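Local coordinates for putative fusidic acid resistance protein (Staphylococcus aureus, PDB 2YB5) that confers resistance to the antibiotic fusidic acid, probably by binding elongation factor G and helping to clear it from the ribosome, at residues E88-S92 with S93-K97; N205-Y208 with E209-K213; N111-T115 with K116-Y120; H75-N78 with E79-V82. All blocks are in the same frame, centred on the assembly; numbering follows the deposited sequence.

All four contacts are local, each made within one continuous stretch of chain. Contact 1 starts helix 92-98, contact 2 runs along the C-terminal helix 204-214, and contact 4 ends helix 70-80. Contact 3 is a turn in the loop before strand 121-125, and it is the most superficial. The other three are partly buried, with their buried side chains apolar and most polar ones toward solvent. Well-formed backbone bonds run through contacts 1 and 2, whereas most backbone bonds of contact 4 are weak. Contact 3 touches the other three: Ile-113 meets Ile-89, Tyr-120 meets Leu-207, and Lys-116 approaches the backbone of Lys-81. Contacts 2 and 4 lie on opposite sides of the chain's centre.

Contact 1. Residues E88-S92 with S93-K97; sequences EIPSS and SQLEK
Ser-91 and Gln-94 hold each other through two reciprocal hydrogen bonds. Gln-94 N donates to Ser-91 OG over 3.1 Å. In return, Ser-91 N donates to Gln-94 OE1 at 2.9 Å, nearly straight at 169°. The serine hydroxyl lies between its own N and carbonyl carbon (chi1 74°), which brings OG over the first turn. The glutamine chain runs back alongside OG, with its CG 3.3 Å from Ser-91 OG. Its amide oxygen also takes a weak bond from a water that donates to Ile-89 O.

The backbone adds two helical bonds, from Leu-95 N to Ser-91 O and from Glu-96 N to Ser-92 O. A second water joins side chains one turn apart: it lies 2.8 Å from Ser-92 OG and donates to Glu-96 OE1 at 2.6 Å.

Pro-90 CB rests 3.7 Å from Gln-94 CB. On the inner side, Pro-90 CG lies 4.3 Å from Leu-95 CD1. Both Pro-90 and Leu-95 also touch Val-134 of strand 130-136, so the helix start is seated on the sheet. Ser-91 is the N-cap, and its exchange with Gln-94 is a capping box at the start of helix 92-98.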
loop_
_atom_site.group_PDB
_atom_site.type_symbol
_atom_site.label_atom_id
_atom_site.label_comp_id
_atom_site.label_asym_id
_atom_site.label_seq_id
_atom_site.Cartn_x
_atom_site.Cartn_y
_atom_site.Cartn_z
ATOM N N GLU A 88 -3.762 7.408 9.903
ATOM C CA GLU A 88 -4.763 8.104 10.720
ATOM C C GLU A 88 -6.109 8.065 10.008
ATOM O O GLU A 88 -6.217 8.443 8.833
ATOM C CB GLU A 88 -4.341 9.547 10.993
ATOM C CG GLU A 88 -3.007 9.627 11.739
ATOM C CD GLU A 88 -2.577 11.042 12.065
ATOM O OE1 GLU A 88 -3.273 12.003 11.656
ATOM O OE2 GLU A 88 -1.533 11.190 12.735
ATOM N N ILE A 89 -7.110 7.552 10.704
ATOM C CA ILE A 89 -8.432 7.425 10.153
ATOM C C ILE A 89 -9.222 8.642 10.626
ATOM O O ILE A 89 -9.250 8.926 11.821
ATOM C CB ILE A 89 -9.143 6.149 10.646
ATOM C CG1 ILE A 89 -8.312 4.902 10.332
ATOM C CG2 ILE A 89 -10.507 6.047 10.003
ATOM C CD1 ILE A 89 -9.062 3.589 10.587
ATOM N N PRO A 90 -9.853 9.369 9.697
ATOM C CA PRO A 90 -10.605 10.560 10.081
ATOM C C PRO A 90 -11.661 10.295 11.164
ATOM O O PRO A 90 -12.198 9.198 11.243
ATOM C CB PRO A 90 -11.311 10.965 8.789
ATOM C CG PRO A 90 -10.549 10.363 7.713
ATOM C CD PRO A 90 -9.899 9.127 8.247
ATOM N N SER A 91 -11.981 11.314 11.945
ATOM C CA SER A 91 -13.115 11.256 12.881
ATOM C C SER A 91 -14.431 11.126 12.111
ATOM O O SER A 91 -14.444 11.242 10.872
ATOM C CB SER A 91 -13.145 12.509 13.722
ATOM O OG SER A 91 -13.596 13.599 12.945
ATOM N N SER A 92 -15.536 10.905 12.823
ATOM C CA SER A 92 -16.865 10.791 12.165
ATOM C C SER A 92 -17.246 12.083 11.437
ATOM O O SER A 92 -17.694 12.052 10.282
ATOM C CB SER A 92 -17.968 10.412 13.172
ATOM O OG SER A 92 -18.129 11.387 14.195
ATOM N N SER A 93 -17.036 13.223 12.088
ATOM C CA SER A 93 -17.344 14.500 11.448
ATOM C C SER A 93 -16.392 14.779 10.272
ATOM O O SER A 93 -16.831 15.246 9.233
ATOM C CB SER A 93 -17.373 15.659 12.453
ATOM O OG SER A 93 -16.121 15.830 13.076
ATOM N N GLN A 94 -15.118 14.446 10.389
ATOM C CA GLN A 94 -14.202 14.634 9.243
ATOM C C GLN A 94 -14.638 13.811 8.026
ATOM O O GLN A 94 -14.622 14.293 6.916
ATOM C CB GLN A 94 -12.779 14.250 9.600
ATOM C CG GLN A 94 -12.048 15.192 10.532
ATOM C CD GLN A 94 -10.618 14.711 10.805
ATOM O OE1 GLN A 94 -10.410 13.683 11.452
ATOM N NE2 GLN A 94 -9.634 15.451 10.298
ATOM N N LEU A 95 -14.996 12.555 8.262
ATOM C CA LEU A 95 -15.511 11.654 7.232
ATOM C C LEU A 95 -16.791 12.195 6.595
ATOM O O LEU A 95 -16.937 12.208 5.375
ATOM C CB LEU A 95 -15.787 10.290 7.863
ATOM C CG LEU A 95 -15.667 9.023 7.034
ATOM C CD1 LEU A 95 -14.300 8.917 6.319
ATOM C CD2 LEU A 95 -15.856 7.837 7.970
ATOM N N GLU A 96 -17.725 12.628 7.433
ATOM C CA GLU A 96 -18.961 13.217 6.943
ATOM C C GLU A 96 -18.697 14.476 6.095
ATOM O O GLU A 96 -19.384 14.694 5.091
ATOM C CB GLU A 96 -19.921 13.484 8.106
ATOM C CG GLU A 96 -20.481 12.176 8.678
ATOM C CD GLU A 96 -21.051 12.285 10.087
ATOM O OE1 GLU A 96 -20.907 13.333 10.765
ATOM O OE2 GLU A 96 -21.663 11.286 10.520
ATOM N N LYS A 97 -17.677 15.256 6.461
ATOM C CA LYS A 97 -17.308 16.450 5.697
ATOM C C LYS A 97 -16.693 16.114 4.344
ATOM O O LYS A 97 -17.016 16.735 3.338
ATOM C CB LYS A 97 -16.331 17.320 6.489
ATOM C CG LYS A 97 -15.874 18.566 5.719
ATOM C CD LYS A 97 -15.406 19.643 6.676
ATOM C CE LYS A 97 -15.151 20.970 5.966
ATOM N NZ LYS A 97 -15.138 22.090 6.961
HETATM O O HOH W 1 -7.676 11.666 12.202
HETATM O O HOH W 2 -20.363 12.835 13.293
#

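Contact 2. Residues N205-Y208 with E209-K213; sequences NNLY and EFIVK
Helix 204-214 closes the chain, and this contact spans about two of its regular alpha-helical turns. Glu-209 N donates to Asn-205 O at 2.9 Å. The same i to i+4 step is repeated by Phe-210 N to Asn-206 O, Ile-211 N to Leu-207 O and Val-212 N to Tyr-208 O. The last of these is the straightest, at 167°.

Most side-chain contacts are made with carbonyl oxygens one turn back. Glu-209 CG, anti to its carbonyl carbon (chi1 -67°), is directed back along the helix and passes 3.2 Å from Asn-205 O. Its OE2 ends 4.0 Å from Asn-205 CB. On the inner side, Leu-207 CD1 comes to 4.3 Å from Ile-211 CG1, one turn on. Ile-211 CG1 also lies 3.1 Å from Leu-207 O, and Val-212 CG2 sits 3.2 Å from Tyr-208 O.

Leu-207, Tyr-208 and Ile-211 all touch Tyr-135 of strand 130-136, while Phe-210 packs on strand 186-191. Tyr-208 OH is hydrogen-bonded to Lys-136 O. The chemistry is thus that of an amphipathic helix: the apolar face holds it to the sheet, the tyrosine hydroxyl adds a polar tie, and Asn-205 and Glu-209 lie on its exposed side.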
loop_
_atom_site.group_PDB
_atom_site.type_symbol
_atom_site.label_atom_id
_atom_site.label_comp_id
_atom_site.label_asym_id
_atom_site.label_seq_id
_atom_site.Cartn_x
_atom_site.Cartn_y
_atom_site.Cartn_z
ATOM N N ASN A 205 2.160 7.370 -4.863
ATOM C CA ASN A 205 2.037 8.045 -6.152
ATOM C C ASN A 205 1.101 7.318 -7.108
ATOM O O ASN A 205 0.413 7.971 -7.879
ATOM C CB ASN A 205 3.400 8.232 -6.837
ATOM C CG ASN A 205 4.168 9.427 -6.320
ATOM O OD1 ASN A 205 3.637 10.266 -5.600
ATOM N ND2 ASN A 205 5.445 9.518 -6.710
ATOM N N ASN A 206 1.086 5.983 -7.062
ATOM C CA ASN A 206 0.201 5.189 -7.915
ATOM C C ASN A 206 -1.270 5.529 -7.646
ATOM O O ASN A 206 -2.079 5.557 -8.566
ATOM C CB ASN A 206 0.404 3.681 -7.711
ATOM C CG ASN A 206 1.830 3.188 -8.064
ATOM O OD1 ASN A 206 2.674 3.938 -8.558
ATOM N ND2 ASN A 206 2.086 1.906 -7.798
ATOM N N LEU A 207 -1.614 5.767 -6.379
ATOM C CA LEU A 207 -2.972 6.167 -6.024
ATOM C C LEU A 207 -3.262 7.596 -6.464
ATOM O O LEU A 207 -4.364 7.888 -6.950
ATOM C CB LEU A 207 -3.199 6.045 -4.515
ATOM C CG LEU A 207 -4.590 6.441 -4.025
ATOM C CD1 LEU A 207 -5.656 5.513 -4.623
ATOM C CD2 LEU A 207 -4.622 6.426 -2.490
ATOM N N TYR A 208 -2.293 8.491 -6.276
ATOM C CA TYR A 208 -2.467 9.880 -6.703
ATOM C C TYR A 208 -2.682 9.980 -8.216
ATOM O O TYR A 208 -3.481 10.791 -8.667
ATOM C CB TYR A 208 -1.261 10.742 -6.322
ATOM C CG TYR A 208 -1.024 10.933 -4.846
ATOM C CD1 TYR A 208 -2.034 10.733 -3.902
ATOM C CD2 TYR A 208 0.225 11.347 -4.390
ATOM C CE1 TYR A 208 -1.794 10.941 -2.547
ATOM C CE2 TYR A 208 0.475 11.545 -3.048
ATOM C CZ TYR A 208 -0.532 11.340 -2.131
ATOM O OH TYR A 208 -0.269 11.539 -0.800
ATOM N N GLU A 209 -1.988 9.138 -8.984
ATOM C CA GLU A 209 -2.089 9.167 -10.448
ATOM C C GLU A 209 -3.406 8.562 -10.926
ATOM O O GLU A 209 -3.989 9.036 -11.904
ATOM C CB GLU A 209 -0.916 8.439 -11.097
ATOM C CG GLU A 209 0.416 9.116 -10.904
ATOM C CD GLU A 209 1.571 8.286 -11.429
ATOM O OE1 GLU A 209 1.433 7.657 -12.514
ATOM O OE2 GLU A 209 2.636 8.277 -10.764
ATOM N N PHE A 210 -3.869 7.517 -10.243
ATOM C CA PHE A 210 -5.191 6.980 -10.495
ATOM C C PHE A 210 -6.252 8.056 -10.228
ATOM O O PHE A 210 -7.133 8.280 -11.059
ATOM C CB PHE A 210 -5.433 5.751 -9.624
ATOM C CG PHE A 210 -6.820 5.204 -9.718
ATOM C CD1 PHE A 210 -7.234 4.526 -10.852
ATOM C CD2 PHE A 210 -7.713 5.351 -8.670
ATOM C CE1 PHE A 210 -8.523 4.018 -10.942
ATOM C CE2 PHE A 210 -9.007 4.844 -8.761
ATOM C CZ PHE A 210 -9.403 4.182 -9.905
ATOM N N ILE A 211 -6.155 8.737 -9.088
ATOM C CA ILE A 211 -7.164 9.736 -8.708
ATOM C C ILE A 211 -7.218 10.852 -9.746
ATOM O O ILE A 211 -8.295 11.177 -10.240
ATOM C CB ILE A 211 -6.901 10.338 -7.314
ATOM C CG1 ILE A 211 -7.065 9.284 -6.219
ATOM C CG2 ILE A 211 -7.865 11.503 -7.013
ATOM C CD1 ILE A 211 -8.457 8.809 -6.017
ATOM N N VAL A 212 -6.050 11.399 -10.089
ATOM C CA VAL A 212 -5.918 12.486 -11.064
ATOM C C VAL A 212 -6.573 12.168 -12.407
ATOM O O VAL A 212 -7.188 13.033 -13.017
ATOM C CB VAL A 212 -4.424 12.849 -11.299
ATOM C CG1 VAL A 212 -4.224 13.624 -12.627
ATOM C CG2 VAL A 212 -3.894 13.658 -10.136
ATOM N N LYS A 213 -6.446 10.926 -12.856
ATOM C CA LYS A 213 -6.945 10.530 -14.170
ATOM C C LYS A 213 -8.453 10.295 -14.208
ATOM O O LYS A 213 -9.056 10.319 -15.280
ATOM C CB LYS A 213 -6.203 9.288 -14.643
ATOM C CG LYS A 213 -4.739 9.576 -14.951
ATOM C CD LYS A 213 -3.916 8.299 -15.070
ATOM C CE LYS A 213 -2.502 8.604 -15.560
ATOM N NZ LYS A 213 -2.479 9.041 -16.991
#

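Contact 3. Residues N111-T115 with K116-Y120; sequences NLIDT and KEISY
Asp-114 accepts two backbone N-H groups from the residues that follow it. Lys-116 N donates to Asp-114 OD1 over 3.1 Å at 157°, meeting that oxygen on its anti side, which makes an Asx turn over the start of the type I turn. Glu-117 N donates to Asp-114 O, also at 3.1 Å, and closes that type I beta turn from Asp-114 to Glu-117. This donor stands above the carbonyl plane, 51° out of it. The aspartate CG is trans to its backbone N (chi1 -168°), which carries OD1 over the turn to Lys-116 N.

The side chain of Glu-117 folds back over that of Asp-114. Glu-117 OE1 comes to 3.2 Å from Asp-114 CB, and Glu-117 CG lies 3.7 Å from Asp-114 CG. The two carboxylates are close as well, with Asp-114 OD2 3.9 Å from Glu-117 OE1. Outside the turn, Asp-86 forms a salt bridge with Lys-116 NZ and a hydrogen bond with Thr-115 OG1.

The residues flanking the turn also meet: Ile-113 CG2 lies 3.5 Å from Ile-118 CD1, and the two side chains cross at about a right angle. Ile-118 also touches Phe-87. The nearness of the carboxylates would probably raise their proton affinity, while the N-H bond to OD1 should partly offset this for Asp-114.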
loop_
_atom_site.group_PDB
_atom_site.type_symbol
_atom_site.label_atom_id
_atom_site.label_comp_id
_atom_site.label_asym_id
_atom_site.label_seq_id
_atom_site.Cartn_x
_atom_site.Cartn_y
_atom_site.Cartn_z
ATOM N N ASN A 111 -12.665 -2.501 13.365
ATOM C CA ASN A 111 -12.166 -3.805 13.808
ATOM C C ASN A 111 -11.523 -4.569 12.672
ATOM O O ASN A 111 -10.654 -5.409 12.893
ATOM C CB ASN A 111 -13.300 -4.638 14.412
ATOM C CG ASN A 111 -13.924 -3.983 15.625
ATOM O OD1 ASN A 111 -13.222 -3.561 16.542
ATOM N ND2 ASN A 111 -15.252 -3.886 15.636
ATOM N N LEU A 112 -11.937 -4.275 11.447
ATOM C CA LEU A 112 -11.340 -4.913 10.271
ATOM C C LEU A 112 -10.079 -4.194 9.783
ATOM O O LEU A 112 -9.545 -4.553 8.729
ATOM C CB LEU A 112 -12.358 -5.001 9.150
ATOM N N ILE A 113 -9.585 -3.203 10.538
ATOM C CA ILE A 113 -8.480 -2.372 10.057
ATOM C C ILE A 113 -7.241 -2.397 10.950
ATOM O O ILE A 113 -7.286 -1.982 12.108
ATOM C CB ILE A 113 -8.909 -0.908 9.870
ATOM C CG1 ILE A 113 -10.208 -0.823 9.063
ATOM C CG2 ILE A 113 -7.811 -0.135 9.161
ATOM C CD1 ILE A 113 -10.755 0.581 8.917
ATOM N N ASP A 114 -6.137 -2.880 10.379
ATOM C CA ASP A 114 -4.806 -2.726 10.954
ATOM C C ASP A 114 -4.160 -1.491 10.328
ATOM O O ASP A 114 -3.943 -1.451 9.123
ATOM C CB ASP A 114 -3.967 -3.964 10.661
ATOM C CG ASP A 114 -2.687 -4.000 11.454
ATOM O OD1 ASP A 114 -2.057 -2.937 11.641
ATOM O OD2 ASP A 114 -2.306 -5.103 11.893
ATOM N N THR A 115 -3.840 -0.491 11.143
ATOM C CA THR A 115 -3.439 0.811 10.609
ATOM C C THR A 115 -1.981 0.874 10.135
ATOM O O THR A 115 -1.589 1.844 9.497
ATOM C CB THR A 115 -3.757 1.973 11.594
ATOM O OG1 THR A 115 -3.171 1.715 12.874
ATOM C CG2 THR A 115 -5.259 2.139 11.742
ATOM N N LYS A 116 -1.198 -0.168 10.416
ATOM C CA LYS A 116 0.153 -0.282 9.867
ATOM C C LYS A 116 0.161 -1.052 8.530
ATOM O O LYS A 116 1.226 -1.378 8.011
ATOM C CB LYS A 116 1.081 -0.974 10.873
ATOM C CG LYS A 116 1.231 -0.231 12.198
ATOM C CD LYS A 116 2.035 -1.049 13.196
ATOM C CE LYS A 116 2.154 -0.356 14.532
ATOM N NZ LYS A 116 3.011 0.862 14.475
ATOM N N GLU A 117 -1.025 -1.356 8.003
ATOM C CA GLU A 117 -1.155 -2.141 6.778
ATOM C C GLU A 117 -1.880 -1.425 5.660
ATOM O O GLU A 117 -2.089 -2.013 4.585
ATOM C CB GLU A 117 -1.895 -3.445 7.063
ATOM C CG GLU A 117 -1.252 -4.321 8.109
ATOM C CD GLU A 117 -1.872 -5.699 8.118
ATOM O OE1 GLU A 117 -3.122 -5.777 8.134
ATOM O OE2 GLU A 117 -1.117 -6.695 8.092
ATOM N N ILE A 118 -2.247 -0.168 5.870
ATOM C CA ILE A 118 -2.925 0.581 4.818
ATOM C C ILE A 118 -2.284 1.932 4.547
ATOM O O ILE A 118 -1.913 2.665 5.467
ATOM C CB ILE A 118 -4.440 0.745 5.082
ATOM C CG1 ILE A 118 -4.726 1.244 6.489
ATOM C CG2 ILE A 118 -5.186 -0.565 4.823
ATOM C CD1 ILE A 118 -6.172 1.732 6.634
ATOM N N SER A 119 -2.122 2.215 3.259
ATOM C CA SER A 119 -1.730 3.518 2.769
ATOM C C SER A 119 -2.983 4.309 2.423
ATOM O O SER A 119 -2.976 5.534 2.416
ATOM C CB SER A 119 -0.859 3.374 1.531
ATOM O OG SER A 119 0.378 2.773 1.873
ATOM N N TYR A 120 -4.054 3.603 2.096
ATOM C CA TYR A 120 -5.341 4.250 1.918
ATOM C C TYR A 120 -6.468 3.383 2.468
ATOM O O TYR A 120 -6.370 2.156 2.487
ATOM C CB TYR A 120 -5.572 4.577 0.441
ATOM C CG TYR A 120 -5.935 3.425 -0.449
ATOM C CD1 TYR A 120 -7.255 3.023 -0.596
ATOM C CD2 TYR A 120 -4.952 2.764 -1.200
ATOM C CE1 TYR A 120 -7.589 1.962 -1.444
ATOM C CE2 TYR A 120 -5.271 1.721 -2.024
ATOM C CZ TYR A 120 -6.593 1.331 -2.161
ATOM O OH TYR A 120 -6.909 0.295 -3.007
#

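Contact 4. Residues H75-N78 with E79-V82; sequences HLLN and ELKV
His-75 and Glu-79, one turn apart, approach with the imidazole and carboxylate planes 37° apart. Glu-79 CG stands over one ring face, offset toward the rim, 4.1 Å above the plane. Farther out, Glu-79 OE2 is 3.4 Å from His-75 NE2. The ring reaches this place because its CG is trans to the backbone N (chi1 171°). The other carboxylate oxygen, Glu-79 OE1, turns to Leu-76 and lies 3.4 Å from its CD2.

Asn-78 and Lys-81 run side by side and point the same way. Asn-78 OD1 is 3.5 Å from Lys-81 CE and 3.8 Å from Lys-81 NZ. On the buried side, Leu-77 CD2 touches Leu-80 CD1 at 3.9 Å, the two chains inclined to each other. Both leucines pack on Phe-59 of helix 59-63, and each also touches helix 9-27.

In the backbone, Glu-79 N donates to His-75 O at 2.9 Å. The later bonds are weak: Leu-80 N is shared between Leu-76 O and Leu-77 O, and Lys-81 N between Leu-77 O and Asn-78 O. This sharing marks the passage from alpha-helical to 3-10 bonding at the end of helix 70-80. The glutamate's negative charge would probably favour a protonated imidazole beside it.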
loop_
_atom_site.group_PDB
_atom_site.type_symbol
_atom_site.label_atom_id
_atom_site.label_comp_id
_atom_site.label_asym_id
_atom_site.label_seq_id
_atom_site.Cartn_x
_atom_site.Cartn_y
_atom_site.Cartn_z
ATOM N N HIS A 75 10.577 -12.378 10.696
ATOM C CA HIS A 75 10.802 -11.950 12.074
ATOM C C HIS A 75 11.461 -10.573 12.119
ATOM O O HIS A 75 10.983 -9.671 12.808
ATOM C CB HIS A 75 11.678 -12.970 12.814
ATOM C CG HIS A 75 12.132 -12.511 14.167
ATOM N ND1 HIS A 75 11.273 -12.386 15.238
ATOM C CD2 HIS A 75 13.356 -12.152 14.621
ATOM C CE1 HIS A 75 11.947 -11.963 16.292
ATOM N NE2 HIS A 75 13.214 -11.816 15.946
ATOM N N LEU A 76 12.556 -10.422 11.377
ATOM C CA LEU A 76 13.282 -9.156 11.321
ATOM C C LEU A 76 12.397 -8.044 10.743
ATOM O O LEU A 76 12.411 -6.917 11.244
ATOM C CB LEU A 76 14.572 -9.302 10.499
ATOM C CG LEU A 76 15.649 -10.255 11.037
ATOM C CD1 LEU A 76 16.701 -10.548 9.966
ATOM C CD2 LEU A 76 16.315 -9.699 12.295
ATOM N N LEU A 77 11.627 -8.368 9.702
ATOM C CA LEU A 77 10.661 -7.419 9.121
ATOM C C LEU A 77 9.589 -7.035 10.135
ATOM O O LEU A 77 9.265 -5.864 10.267
ATOM C CB LEU A 77 9.990 -7.982 7.856
ATOM C CG LEU A 77 10.788 -7.964 6.547
ATOM C CD1 LEU A 77 9.999 -8.642 5.434
ATOM C CD2 LEU A 77 11.186 -6.549 6.142
ATOM N N ASN A 78 9.044 -8.022 10.848
ATOM C CA ASN A 78 8.065 -7.764 11.917
ATOM C C ASN A 78 8.633 -6.878 13.027
ATOM O O ASN A 78 7.907 -6.097 13.637
ATOM C CB ASN A 78 7.546 -9.078 12.517
ATOM C CG ASN A 78 6.592 -9.818 11.589
ATOM O OD1 ASN A 78 6.412 -9.448 10.426
ATOM N ND2 ASN A 78 5.984 -10.882 12.102
ATOM N N GLU A 79 9.931 -7.007 13.281
ATOM C CA GLU A 79 10.628 -6.128 14.223
ATOM C C GLU A 79 10.714 -4.700 13.686
ATOM O O GLU A 79 10.801 -3.748 14.469
ATOM C CB GLU A 79 12.033 -6.653 14.525
ATOM C CG GLU A 79 12.064 -7.856 15.452
ATOM C CD GLU A 79 13.476 -8.345 15.733
ATOM O OE1 GLU A 79 14.281 -8.456 14.783
ATOM O OE2 GLU A 79 13.783 -8.621 16.911
ATOM N N LEU A 80 10.707 -4.559 12.357
ATOM C CA LEU A 80 10.667 -3.243 11.716
ATOM C C LEU A 80 9.287 -2.585 11.821
ATOM O O LEU A 80 9.193 -1.356 11.793
ATOM C CB LEU A 80 11.078 -3.330 10.241
ATOM C CG LEU A 80 12.534 -3.640 9.915
ATOM C CD1 LEU A 80 12.706 -3.806 8.418
ATOM C CD2 LEU A 80 13.439 -2.541 10.438
ATOM N N LYS A 81 8.223 -3.383 11.949
ATOM C CA LYS A 81 6.854 -2.837 11.963
ATOM C C LYS A 81 6.679 -1.714 12.977
ATOM O O LYS A 81 5.784 -0.874 12.834
ATOM C CB LYS A 81 5.806 -3.935 12.200
ATOM C CG LYS A 81 5.556 -4.795 10.961
ATOM C CD LYS A 81 4.413 -5.783 11.151
ATOM C CE LYS A 81 4.267 -6.671 9.923
ATOM N NZ LYS A 81 3.124 -7.622 10.010
ATOM N N VAL A 82 7.544 -1.707 13.987
ATOM C CA VAL A 82 7.546 -0.678 15.027
ATOM C C VAL A 82 7.863 0.710 14.460
ATOM O O VAL A 82 7.407 1.713 14.998
ATOM C CB VAL A 82 8.565 -1.018 16.152
ATOM C CG1 VAL A 82 8.249 -2.377 16.778
ATOM C CG2 VAL A 82 9.994 -0.990 15.627
#